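Local structure of macrolide export ATP-binding/permease protein MacB (Actinobacillus actinomycetemcomitans, 3FTJ) at residues 78-81 with 82-85; 116-119 with 120-123; 157-160 with 161-164; 192-195 with 196-200; 210-213 with 214-217. The protein probably serves as the ATP-driven inner-membrane component of the tripartite efflux system MacAB-TdeA and confers resistance to macrolides, this chain being its periplasmic region. All coordinates share one frame; numbering follows the deposited sequence.

Interaction 1 (78-81 with 82-85)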
loop_
_atom_site.group_PDB
_atom_site.type_symbol
_atom_site.label_atom_id
_atom_site.label_comp_id
_atom_site.label_asym_id
_atom_site.label_seq_id
_atom_site.Cartn_x
_atom_site.Cartn_y
_atom_site.Cartn_z
ATOM N N GLY A 78 -0.649 0.703 5.886
ATOM C CA GLY A 78 -1.358 1.444 6.915
ATOM C C GLY A 78 -2.798 1.001 7.138
ATOM O O GLY A 78 -3.403 0.348 6.286
ATOM N N GLU A 79 -3.351 1.385 8.287
ATOM C CA GLU A 79 -4.754 1.117 8.632
ATOM C C GLU A 79 -5.764 1.458 7.528
ATOM O O GLU A 79 -6.707 0.709 7.303
ATOM C CB GLU A 79 -5.118 1.860 9.921
ATOM C CG GLU A 79 -6.605 1.897 10.223
ATOM C CD GLU A 79 -6.887 2.406 11.622
ATOM O OE1 GLU A 79 -6.099 3.244 12.116
ATOM O OE2 GLU A 79 -7.887 1.957 12.230
ATOM N N GLN A 80 -5.561 2.580 6.837
ATOM C CA GLN A 80 -6.498 3.034 5.800
ATOM C C GLN A 80 -6.308 2.351 4.450
ATOM O O GLN A 80 -7.000 2.681 3.481
ATOM C CB GLN A 80 -6.419 4.559 5.608
ATOM C CG GLN A 80 -6.776 5.386 6.840
ATOM C CD GLN A 80 -8.065 4.918 7.499
ATOM O OE1 GLN A 80 -9.084 4.724 6.837
ATOM N NE2 GLN A 80 -8.018 4.727 8.815
ATOM N N TYR A 81 -5.378 1.405 4.376
ATOM C CA TYR A 81 -5.063 0.780 3.094
ATOM C C TYR A 81 -6.285 0.160 2.418
ATOM O O TYR A 81 -6.511 0.360 1.227
ATOM C CB TYR A 81 -3.954 -0.269 3.236
ATOM C CG TYR A 81 -3.610 -0.944 1.926
ATOM C CD1 TYR A 81 -4.229 -2.119 1.553
ATOM C CD2 TYR A 81 -2.678 -0.387 1.055
ATOM C CE1 TYR A 81 -3.930 -2.738 0.351
ATOM C CE2 TYR A 81 -2.368 -1.000 -0.147
ATOM C CZ TYR A 81 -3.001 -2.176 -0.494
ATOM O OH TYR A 81 -2.714 -2.802 -1.687
ATOM N N PHE A 82 -7.074 -0.595 3.171
ATOM C CA PHE A 82 -8.178 -1.341 2.573
ATOM C C PHE A 82 -9.261 -0.424 2.022
ATOM O O PHE A 82 -9.817 -0.678 0.952
ATOM C CB PHE A 82 -8.755 -2.333 3.579
ATOM C CG PHE A 82 -7.720 -3.233 4.180
ATOM C CD1 PHE A 82 -7.234 -4.316 3.470
ATOM C CD2 PHE A 82 -7.211 -2.975 5.439
ATOM C CE1 PHE A 82 -6.272 -5.148 4.019
ATOM C CE2 PHE A 82 -6.250 -3.801 5.988
ATOM C CZ PHE A 82 -5.778 -4.887 5.271
ATOM N N ASP A 83 -9.543 0.649 2.749
ATOM C CA ASP A 83 -10.538 1.617 2.318
ATOM C C ASP A 83 -10.128 2.328 1.027
ATOM O O ASP A 83 -10.903 2.409 0.076
ATOM C CB ASP A 83 -10.795 2.641 3.427
ATOM C CG ASP A 83 -11.826 3.691 3.025
ATOM O OD1 ASP A 83 -12.828 3.320 2.368
ATOM O OD2 ASP A 83 -11.626 4.879 3.366
ATOM N N VAL A 84 -8.902 2.835 0.996
ATOM C CA VAL A 84 -8.436 3.627 -0.136
ATOM C C VAL A 84 -8.226 2.779 -1.388
ATOM O O VAL A 84 -8.311 3.276 -2.509
ATOM C CB VAL A 84 -7.141 4.382 0.214
ATOM C CG1 VAL A 84 -6.611 5.123 -0.998
ATOM C CG2 VAL A 84 -7.397 5.346 1.359
ATOM N N GLU A 85 -7.965 1.492 -1.198
ATOM C CA GLU A 85 -7.751 0.606 -2.340
ATOM C C GLU A 85 -9.047 -0.070 -2.772
ATOM O O GLU A 85 -9.082 -0.786 -3.773
ATOM C CB GLU A 85 -6.690 -0.444 -2.012
ATOM C CG GLU A 85 -5.294 0.126 -1.854
ATOM C CD GLU A 85 -4.648 0.441 -3.185
ATOM O OE1 GLU A 85 -3.678 1.224 -3.194
ATOM O OE2 GLU A 85 -5.107 -0.092 -4.223
HETATM O O HOH W 1 -8.899 0.558 5.608
#

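Interaction 2 (116-119 with 120-123)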
loop_
_atom_site.group_PDB
_atom_site.type_symbol
_atom_site.label_atom_id
_atom_site.label_comp_id
_atom_site.label_asym_id
_atom_site.label_seq_id
_atom_site.Cartn_x
_atom_site.Cartn_y
_atom_site.Cartn_z
ATOM N N ALA A 116 -6.416 -20.191 -1.953
ATOM C CA ALA A 116 -5.222 -20.966 -2.285
ATOM C C ALA A 116 -4.644 -21.695 -1.079
ATOM O O ALA A 116 -4.186 -22.834 -1.182
ATOM C CB ALA A 116 -4.163 -20.064 -2.911
ATOM N N ILE A 117 -4.683 -21.034 0.068
ATOM C CA ILE A 117 -4.031 -21.535 1.269
ATOM C C ILE A 117 -4.980 -22.314 2.167
ATOM O O ILE A 117 -4.562 -23.215 2.889
ATOM C CB ILE A 117 -3.502 -20.364 2.098
ATOM C CG1 ILE A 117 -2.455 -19.581 1.313
ATOM C CG2 ILE A 117 -2.944 -20.853 3.419
ATOM C CD1 ILE A 117 -2.279 -18.185 1.853
ATOM N N PHE A 118 -6.256 -21.952 2.138
ATOM C CA PHE A 118 -7.215 -22.516 3.081
ATOM C C PHE A 118 -8.394 -23.225 2.416
ATOM O O PHE A 118 -9.136 -23.945 3.075
ATOM C CB PHE A 118 -7.712 -21.436 4.046
ATOM C CG PHE A 118 -6.697 -21.048 5.088
ATOM C CD1 PHE A 118 -6.126 -19.786 5.091
ATOM C CD2 PHE A 118 -6.302 -21.958 6.059
ATOM C CE1 PHE A 118 -5.188 -19.434 6.048
ATOM C CE2 PHE A 118 -5.359 -21.613 7.020
ATOM C CZ PHE A 118 -4.802 -20.350 7.013
ATOM N N ALA A 119 -8.550 -23.029 1.110
ATOM C CA ALA A 119 -9.667 -23.616 0.383
ATOM C C ALA A 119 -10.971 -23.382 1.142
ATOM O O ALA A 119 -11.408 -22.240 1.288
ATOM C CB ALA A 119 -9.429 -25.102 0.155
ATOM N N ASN A 120 -11.576 -24.458 1.643
ATOM C CA ASN A 120 -12.866 -24.361 2.327
ATOM C C ASN A 120 -12.746 -24.340 3.849
ATOM O O ASN A 120 -13.752 -24.302 4.563
ATOM C CB ASN A 120 -13.809 -25.482 1.869
ATOM C CG ASN A 120 -14.302 -25.283 0.440
ATOM O OD1 ASN A 120 -15.083 -24.369 0.162
ATOM N ND2 ASN A 120 -13.841 -26.139 -0.475
ATOM N N GLU A 121 -11.512 -24.350 4.341
ATOM C CA GLU A 121 -11.248 -24.257 5.774
ATOM C C GLU A 121 -11.480 -22.840 6.295
ATOM O O GLU A 121 -11.357 -21.859 5.554
ATOM C CB GLU A 121 -9.806 -24.682 6.072
ATOM C CG GLU A 121 -9.412 -26.011 5.442
ATOM C CD GLU A 121 -7.906 -26.161 5.264
ATOM O OE1 GLU A 121 -7.142 -25.680 6.130
ATOM O OE2 GLU A 121 -7.487 -26.762 4.253
ATOM N N ASN A 122 -11.817 -22.737 7.574
ATOM C CA ASN A 122 -11.908 -21.446 8.237
ATOM C C ASN A 122 -10.515 -20.881 8.493
ATOM O O ASN A 122 -9.752 -21.457 9.268
ATOM C CB ASN A 122 -12.626 -21.591 9.572
ATOM C CG ASN A 122 -12.418 -20.389 10.467
ATOM O OD1 ASN A 122 -12.679 -19.257 10.066
ATOM N ND2 ASN A 122 -11.935 -20.625 11.684
ATOM N N PRO A 123 -10.182 -19.746 7.859
ATOM C CA PRO A 123 -8.854 -19.135 7.995
ATOM C C PRO A 123 -8.669 -18.347 9.295
ATOM O O PRO A 123 -7.541 -18.216 9.789
ATOM C CB PRO A 123 -8.822 -18.184 6.803
ATOM C CG PRO A 123 -10.244 -17.688 6.768
ATOM C CD PRO A 123 -11.021 -18.982 6.918
#

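Interaction 3 (157-160 with 161-164)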
loop_
_atom_site.group_PDB
_atom_site.type_symbol
_atom_site.label_atom_id
_atom_site.label_comp_id
_atom_site.label_asym_id
_atom_site.label_seq_id
_atom_site.Cartn_x
_atom_site.Cartn_y
_atom_site.Cartn_z
ATOM N N TYR A 157 -1.740 -8.892 3.924
ATOM C CA TYR A 157 -1.621 -7.514 4.389
ATOM C C TYR A 157 -1.432 -7.430 5.894
ATOM O O TYR A 157 -2.233 -7.958 6.660
ATOM C CB TYR A 157 -2.851 -6.705 3.980
ATOM C CG TYR A 157 -3.148 -6.791 2.501
ATOM C CD1 TYR A 157 -2.432 -6.037 1.588
ATOM C CD2 TYR A 157 -4.135 -7.632 2.020
ATOM C CE1 TYR A 157 -2.692 -6.107 0.236
ATOM C CE2 TYR A 157 -4.404 -7.713 0.666
ATOM C CZ TYR A 157 -3.678 -6.944 -0.220
ATOM O OH TYR A 157 -3.939 -7.014 -1.565
ATOM N N SER A 158 -0.375 -6.742 6.303
ATOM C CA SER A 158 0.030 -6.669 7.698
ATOM C C SER A 158 0.390 -5.216 7.994
ATOM O O SER A 158 0.608 -4.440 7.065
ATOM C CB SER A 158 1.233 -7.596 7.907
ATOM O OG SER A 158 1.499 -7.841 9.269
ATOM N N PRO A 159 0.440 -4.823 9.279
ATOM C CA PRO A 159 0.767 -3.415 9.541
ATOM C C PRO A 159 2.168 -3.075 9.064
ATOM O O PRO A 159 3.083 -3.888 9.253
ATOM C CB PRO A 159 0.705 -3.318 11.073
ATOM C CG PRO A 159 -0.189 -4.450 11.494
ATOM C CD PRO A 159 0.114 -5.554 10.516
ATOM N N TYR A 160 2.337 -1.899 8.459
ATOM C CA TYR A 160 3.654 -1.455 7.998
ATOM C C TYR A 160 4.684 -1.538 9.121
ATOM O O TYR A 160 5.850 -1.845 8.875
ATOM C CB TYR A 160 3.610 -0.027 7.427
ATOM C CG TYR A 160 3.342 1.073 8.452
ATOM C CD1 TYR A 160 4.347 1.535 9.286
ATOM C CD2 TYR A 160 2.074 1.638 8.582
ATOM C CE1 TYR A 160 4.101 2.538 10.239
ATOM C CE2 TYR A 160 1.814 2.640 9.523
ATOM C CZ TYR A 160 2.835 3.083 10.349
ATOM O OH TYR A 160 2.593 4.076 11.277
ATOM N N SER A 161 4.247 -1.264 10.350
ATOM C CA SER A 161 5.140 -1.262 11.506
ATOM C C SER A 161 5.683 -2.662 11.799
ATOM O O SER A 161 6.882 -2.846 12.018
ATOM C CB SER A 161 4.413 -0.703 12.732
ATOM O OG SER A 161 3.170 -1.363 12.919
ATOM N N THR A 162 4.789 -3.643 11.798
ATOM C CA THR A 162 5.165 -5.046 11.978
ATOM C C THR A 162 6.152 -5.521 10.922
ATOM O O THR A 162 7.134 -6.193 11.230
ATOM C CB THR A 162 3.932 -5.946 11.901
ATOM O OG1 THR A 162 2.910 -5.410 12.748
ATOM C CG2 THR A 162 4.271 -7.363 12.351
ATOM N N VAL A 163 5.892 -5.162 9.673
ATOM C CA VAL A 163 6.729 -5.609 8.569
ATOM C C VAL A 163 8.105 -4.946 8.612
ATOM O O VAL A 163 9.124 -5.598 8.406
ATOM C CB VAL A 163 6.029 -5.377 7.220
ATOM C CG1 VAL A 163 6.967 -5.656 6.068
ATOM C CG2 VAL A 163 4.828 -6.271 7.131
ATOM N N LEU A 164 8.130 -3.654 8.908
ATOM C CA LEU A 164 9.380 -2.923 9.006
ATOM C C LEU A 164 10.170 -3.413 10.214
ATOM O O LEU A 164 11.354 -3.685 10.116
ATOM C CB LEU A 164 9.116 -1.415 9.134
ATOM C CG LEU A 164 8.611 -0.686 7.885
ATOM C CD1 LEU A 164 8.146 0.711 8.238
ATOM C CD2 LEU A 164 9.695 -0.645 6.800
#

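Interaction 4 (192-195 with 196-200)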
loop_
_atom_site.group_PDB
_atom_site.type_symbol
_atom_site.label_atom_id
_atom_site.label_comp_id
_atom_site.label_asym_id
_atom_site.label_seq_id
_atom_site.Cartn_x
_atom_site.Cartn_y
_atom_site.Cartn_z
ATOM N N SER A 192 1.478 21.101 -3.642
ATOM C CA SER A 192 1.911 21.276 -2.255
ATOM C C SER A 192 2.648 20.028 -1.779
ATOM O O SER A 192 3.690 20.104 -1.128
ATOM C CB SER A 192 0.707 21.517 -1.343
ATOM O OG SER A 192 -0.157 22.508 -1.869
ATOM N N LEU A 193 2.082 18.876 -2.113
ATOM C CA LEU A 193 2.617 17.589 -1.719
ATOM C C LEU A 193 4.009 17.395 -2.320
ATOM O O LEU A 193 4.937 16.961 -1.640
ATOM C CB LEU A 193 1.657 16.504 -2.197
ATOM C CG LEU A 193 1.683 15.138 -1.539
ATOM C CD1 LEU A 193 0.474 14.340 -2.010
ATOM C CD2 LEU A 193 2.970 14.434 -1.894
ATOM N N THR A 194 4.144 17.731 -3.600
ATOM C CA THR A 194 5.426 17.662 -4.295
ATOM C C THR A 194 6.451 18.589 -3.667
ATOM O O THR A 194 7.592 18.204 -3.433
ATOM C CB THR A 194 5.289 18.046 -5.764
ATOM O OG1 THR A 194 4.431 17.109 -6.424
ATOM C CG2 THR A 194 6.656 18.053 -6.443
ATOM N N GLU A 195 6.054 19.822 -3.395
ATOM C CA GLU A 195 6.995 20.761 -2.802
ATOM C C GLU A 195 7.443 20.330 -1.408
ATOM O O GLU A 195 8.619 20.440 -1.079
ATOM C CB GLU A 195 6.437 22.186 -2.813
ATOM C CG GLU A 195 6.534 22.817 -4.189
ATOM C CD GLU A 195 7.880 22.533 -4.857
ATOM O OE1 GLU A 195 8.928 22.803 -4.227
ATOM O OE2 GLU A 195 7.894 22.035 -6.009
ATOM N N LEU A 196 6.513 19.818 -0.603
ATOM C CA LEU A 196 6.852 19.370 0.744
ATOM C C LEU A 196 7.861 18.216 0.707
ATOM O O LEU A 196 8.885 18.253 1.399
ATOM C CB LEU A 196 5.597 18.966 1.519
ATOM C CG LEU A 196 5.769 18.401 2.938
ATOM C CD1 LEU A 196 6.507 19.370 3.853
ATOM C CD2 LEU A 196 4.406 18.049 3.528
ATOM N N LEU A 197 7.583 17.208 -0.119
ATOM C CA LEU A 197 8.467 16.044 -0.227
ATOM C C LEU A 197 9.836 16.370 -0.808
ATOM O O LEU A 197 10.833 15.779 -0.393
ATOM C CB LEU A 197 7.811 14.924 -1.035
ATOM C CG LEU A 197 6.791 14.086 -0.276
ATOM C CD1 LEU A 197 5.949 13.309 -1.258
ATOM C CD2 LEU A 197 7.488 13.142 0.702
ATOM N N LYS A 198 9.887 17.278 -1.782
ATOM C CA LYS A 198 11.167 17.807 -2.265
ATOM C C LYS A 198 11.959 18.470 -1.135
ATOM O O LYS A 198 13.159 18.255 -1.006
ATOM C CB LYS A 198 10.964 18.814 -3.404
ATOM C CG LYS A 198 10.351 18.218 -4.659
ATOM C CD LYS A 198 9.936 19.286 -5.660
ATOM C CE LYS A 198 11.140 19.958 -6.297
ATOM N NZ LYS A 198 10.713 20.788 -7.468
ATOM N N SER A 199 11.279 19.285 -0.334
ATOM C CA SER A 199 11.887 19.946 0.821
ATOM C C SER A 199 12.422 18.909 1.811
ATOM O O SER A 199 13.529 19.040 2.348
ATOM C CB SER A 199 10.849 20.835 1.510
ATOM O OG SER A 199 11.407 21.546 2.602
ATOM N N LEU A 200 11.615 17.882 2.054
ATOM C CA LEU A 200 11.980 16.802 2.962
ATOM C C LEU A 200 13.199 16.044 2.459
ATOM O O LEU A 200 14.173 15.857 3.195
ATOM C CB LEU A 200 10.812 15.832 3.093
ATOM C CG LEU A 200 10.016 15.715 4.392
ATOM C CD1 LEU A 200 10.241 16.871 5.324
ATOM C CD2 LEU A 200 8.535 15.522 4.071
#

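Interaction 5 (210-213 with 214-217)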
loop_
_atom_site.group_PDB
_atom_site.type_symbol
_atom_site.label_atom_id
_atom_site.label_comp_id
_atom_site.label_asym_id
_atom_site.label_seq_id
_atom_site.Cartn_x
_atom_site.Cartn_y
_atom_site.Cartn_z
ATOM N N ASN A 210 -1.659 9.655 -10.060
ATOM C CA ASN A 210 -3.054 9.981 -9.802
ATOM C C ASN A 210 -3.830 10.058 -11.108
ATOM O O ASN A 210 -3.301 9.727 -12.171
ATOM C CB ASN A 210 -3.171 11.295 -9.024
ATOM C CG ASN A 210 -2.396 12.421 -9.667
ATOM O OD1 ASN A 210 -2.137 12.406 -10.868
ATOM N ND2 ASN A 210 -2.026 13.412 -8.869
ATOM N N SER A 211 -5.080 10.498 -11.027
ATOM C CA SER A 211 -5.915 10.664 -12.214
ATOM C C SER A 211 -5.208 11.505 -13.276
ATOM O O SER A 211 -5.145 11.124 -14.445
ATOM C CB SER A 211 -7.246 11.310 -11.837
ATOM O OG SER A 211 -8.145 11.273 -12.929
ATOM N N ASP A 212 -4.664 12.645 -12.861
ATOM C CA ASP A 212 -3.962 13.528 -13.786
ATOM C C ASP A 212 -2.822 12.825 -14.527
ATOM O O ASP A 212 -2.620 13.050 -15.722
ATOM C CB ASP A 212 -3.429 14.763 -13.061
ATOM C CG ASP A 212 -2.768 15.747 -14.006
ATOM O OD1 ASP A 212 -3.477 16.292 -14.885
ATOM O OD2 ASP A 212 -1.540 15.972 -13.872
ATOM N N THR A 213 -2.074 11.982 -13.814
ATOM C CA THR A 213 -0.986 11.216 -14.420
ATOM C C THR A 213 -1.487 10.266 -15.502
ATOM O O THR A 213 -0.935 10.220 -16.597
ATOM C CB THR A 213 -0.210 10.391 -13.375
ATOM O OG1 THR A 213 0.577 11.267 -12.561
ATOM C CG2 THR A 213 0.711 9.395 -14.069
ATOM N N ILE A 214 -2.535 9.507 -15.192
ATOM C CA ILE A 214 -3.127 8.602 -16.174
ATOM C C ILE A 214 -3.536 9.370 -17.427
ATOM O O ILE A 214 -3.169 8.999 -18.540
ATOM C CB ILE A 214 -4.357 7.864 -15.612
ATOM C CG1 ILE A 214 -3.956 6.930 -14.467
ATOM C CG2 ILE A 214 -5.057 7.076 -16.716
ATOM C CD1 ILE A 214 -5.144 6.249 -13.814
ATOM N N LYS A 215 -4.293 10.446 -17.243
ATOM C CA LYS A 215 -4.732 11.257 -18.373
ATOM C C LYS A 215 -3.548 11.768 -19.191
ATOM O O LYS A 215 -3.556 11.712 -20.420
ATOM C CB LYS A 215 -5.575 12.440 -17.901
ATOM C CG LYS A 215 -6.152 13.247 -19.047
ATOM C CD LYS A 215 -6.788 14.540 -18.570
ATOM C CE LYS A 215 -5.735 15.504 -18.052
ATOM N NZ LYS A 215 -6.130 16.929 -18.261
ATOM N N GLN A 216 -2.529 12.265 -18.499
ATOM C CA GLN A 216 -1.368 12.831 -19.168
ATOM C C GLN A 216 -0.627 11.753 -19.957
ATOM O O GLN A 216 -0.050 12.020 -21.011
ATOM C CB GLN A 216 -0.441 13.510 -18.161
ATOM C CG GLN A 216 0.593 14.414 -18.794
ATOM C CD GLN A 216 1.478 15.093 -17.770
ATOM O OE1 GLN A 216 1.010 15.514 -16.710
ATOM N NE2 GLN A 216 2.765 15.209 -18.084
ATOM N N THR A 217 -0.660 10.529 -19.446
ATOM C CA THR A 217 -0.055 9.407 -20.147
ATOM C C THR A 217 -0.831 9.079 -21.422
ATOM O O THR A 217 -0.238 8.831 -22.470
ATOM C CB THR A 217 0.005 8.150 -19.261
ATOM O OG1 THR A 217 0.898 8.382 -18.166
ATOM C CG2 THR A 217 0.500 6.960 -20.068
#

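Interaction 1 (78-81 with 82-85)
Y81 and E85, one helical turn apart, make the close side of this contact. The tyrosine CG stands anti to its backbone N (chi1 180°), which lays the ring under the glutamate chain, and E85 CG sits over one ring face, 3.7 Å from the ring centroid, a CH-pi contact. E85 bends at chi2, and its carboxylate plane comes to lie 25° from the ring plane; its OE2 is hydrogen-bonded to Q144. Toward F82 the same tyrosine presents an edge: the two rings form a T-shaped pair, centroids 5.8 Å apart, with Y81 CD1 over the phenylalanine face. The stretch is a type I beta turn, G78 to Y81, closed by Y81 N to G78 O at 2.9 Å, that runs straight into the short helix 81-85 after strand 67-77 of the periplasmic core domain. Two backbone bonds start the helix, V84 N to Q80 O at 3.1 Å and E85 N to Y81 O at 3.0 Å. The looser side carries E79, Q80 and the exposed D83. Here a water links turn to helix, donating to E79 O at 2.8 Å and accepting from D83 N at 2.9 Å, while Q80 OE1 and D83 OD2 stay 4.3 Å apart.

Interaction 2 (116-119 with 120-123)
F118, the last helical residue of 111-118, meets E121 and P123 across a type II' beta turn that runs from F118 to E121. A119 leaves helical geometry with a positive phi of 47°, and the chain reverses so that E121 N donates to F118 O at 2.7 Å, the donor tilted from the carbonyl plane. The turn carries the chain from the helix into the loop before strand 127-130 of the periplasmic core domain.

The phenylalanine side chain can be followed outward. Its CB lies 4.0 Å from E121 O. CG is set anti to the carbonyl carbon (chi1 -74°), and it already comes under the proline, with both P123 CB and CA near it. CD1 makes the closest apolar approach, 3.6 Å to P123 CB, and CE1 continues beneath the same proline atoms. P123 CA stands almost over the ring centre, 4.0 Å from the centroid and only 8° off the ring normal, a CH-pi contact. I117 CG2 covers the opposite face, nearer the rim, and both I117 and F118 also touch V64 of strand 49-64.

The CD2 edge of the ring meets E121. The glutamate chain, extended beyond CG, folds back past the turn carbonyl, with CG 3.2 Å from F118 O, and the carboxylate stands nearly perpendicular to the ring. K114 NZ, one turn back in the helix, donates to A119 O and E121 O and ties the turn to the helix. At the ring edge, in its plane, E121 OE1 lies 3.8 Å from F118 CD2.

Interaction 3 (157-160 with 161-164)
The backbone passes directly from strand geometry at S158 and P159 (P159 psi 139°) into helical geometry at Y160, and V163 N donates to P159 O at 3.1 Å while L164 N reaches Y160 O at 2.9 Å. This is a strand-to-helix junction in the periplasmic core domain, strand 155-159 running into helix 160-168 with P159 as N-cap. Two hydroxyls of the first turn lie over the same face of the proline ring: T162 OG1 is 3.5 Å from P159 CB, and S161 OG is near the same carbon. Both oxygens have acceptors outside the junction, S161 OG on V100 O and T162 OG1 on N104 O, so the first turn is tied to the chain around helix 97-102. S158 faces the helix, its CB 3.9 Å from V163 CG2, while its OG bonds to V106 O of the neighbouring strand. Y160 holds CG between its backbone N and carbonyl carbon (chi1 68°), which swings the ring out beside the first turn, with CD1 3.0 Å from S161 N. I37 of helix 37-44 touches both Y160 and L164. L164 approaches the tyrosine at the ring edge, near its plane, with CD1 4.0 Å from Y160 CD1.

Interaction 4 (192-195 with 196-200)
Pairs three and four residues apart in the later part of helix 186-201 make up this contact, their side chains divided between an apolar face and a polar flank. L193 and L197 run alongside each other in the same direction, on the face that packs against I18 of strand 15-20; L193 also touches I208 and L197 touches F206, both of strand 206-209. L193 CD2 to L197 CD1 is modelled at 3.2 Å, short for two methyls and so doubtful in detail. On the next flank T194 CG2 rests along the aliphatic part of K198, 3.6 Å from CD, while T194 OG1 turns back to E190 O. The lysine bends at chi3 (71°) and E195 at chi2, and the two chains converge across the exposed surface in a salt bridge, E195 OE2 to K198 NZ at 3.4 Å, whose hydrogen bond is weak. Regular backbone bonds run beneath, among them L197 N to L193 O at 3.1 Å and K198 N to T194 O at 3.0 Å. The salt bridge, with its weak hydrogen bond on an exposed flank, probably adds little to stability, whereas the leucines join the helix to the sheet through their apolar packing on strands 15-20 and 206-209.

Interaction 5 (210-213 with 214-217)
On the N-capped helix 211-219, the carboxylate of D212 and the side-chain amide of Q216, one turn apart, are turned 65° against each other; neither stacks on the other, and their nearest atoms are D212 OD2 and Q216 OE1, 3.8 Å apart. The other carboxylate oxygen faces the methylene end of K215, with D212 OD1 4.0 Å from K215 CE. The lysine nitrogen stays beyond salt-bridge range of D212 and has a long, weak ion pair with E219.

These groups stand on the first turns of the helix, which N210 opens as N-cap. N210 has CG between its backbone N and carbonyl carbon (chi1 52°), and this carries OD1 back over the helix start, where it accepts from T213 N at 3.0 Å. The other end of the amide, ND2, donates to E190 OE1 on helix 186-201, so the cap is fixed from both sides. T213 OG1 turns away to I208 O in strand 206-209, tying the first turn to the strand that precedes it.

Backbone bonds follow in regular helical order: I214 N to N210 O at 3.1 Å, K215 N to S211 O at 3.0 Å and Q216 N to D212 O at 2.9 Å. The flank of S211, I214 and K215 touches the N-terminal stretch, at I4, I8 and I11. Further along, T213 O takes two donors from one residue, on opposite faces of its plane: T217 N at 2.9 Å, and T217 OG1 at 3.0 Å, which sits 39° out of the carbonyl plane.

In the fold
Along the chain the five contacts follow in series, from interaction 1 to interaction 5. Interactions 1 and 3 touch: their centres are about 13 Å apart, and Y81 and F82 pack on Y157 while G78 meets Y160, so helix 81-85 and the junction 157-164 meet beside the parallel strands 67-77 and 155-159. Interaction 2 lies at one end of the molecule. Interactions 4 and 5 lie across the chain's centre from it, about 44 and 39 Å away between centres. Those two have centres about 19 Å apart, on helices 186-201 and 211-219, joined through strand 206-209. The long strand 49-64, touched by interactions 1 and 2, helps join the two ends into one periplasmic region.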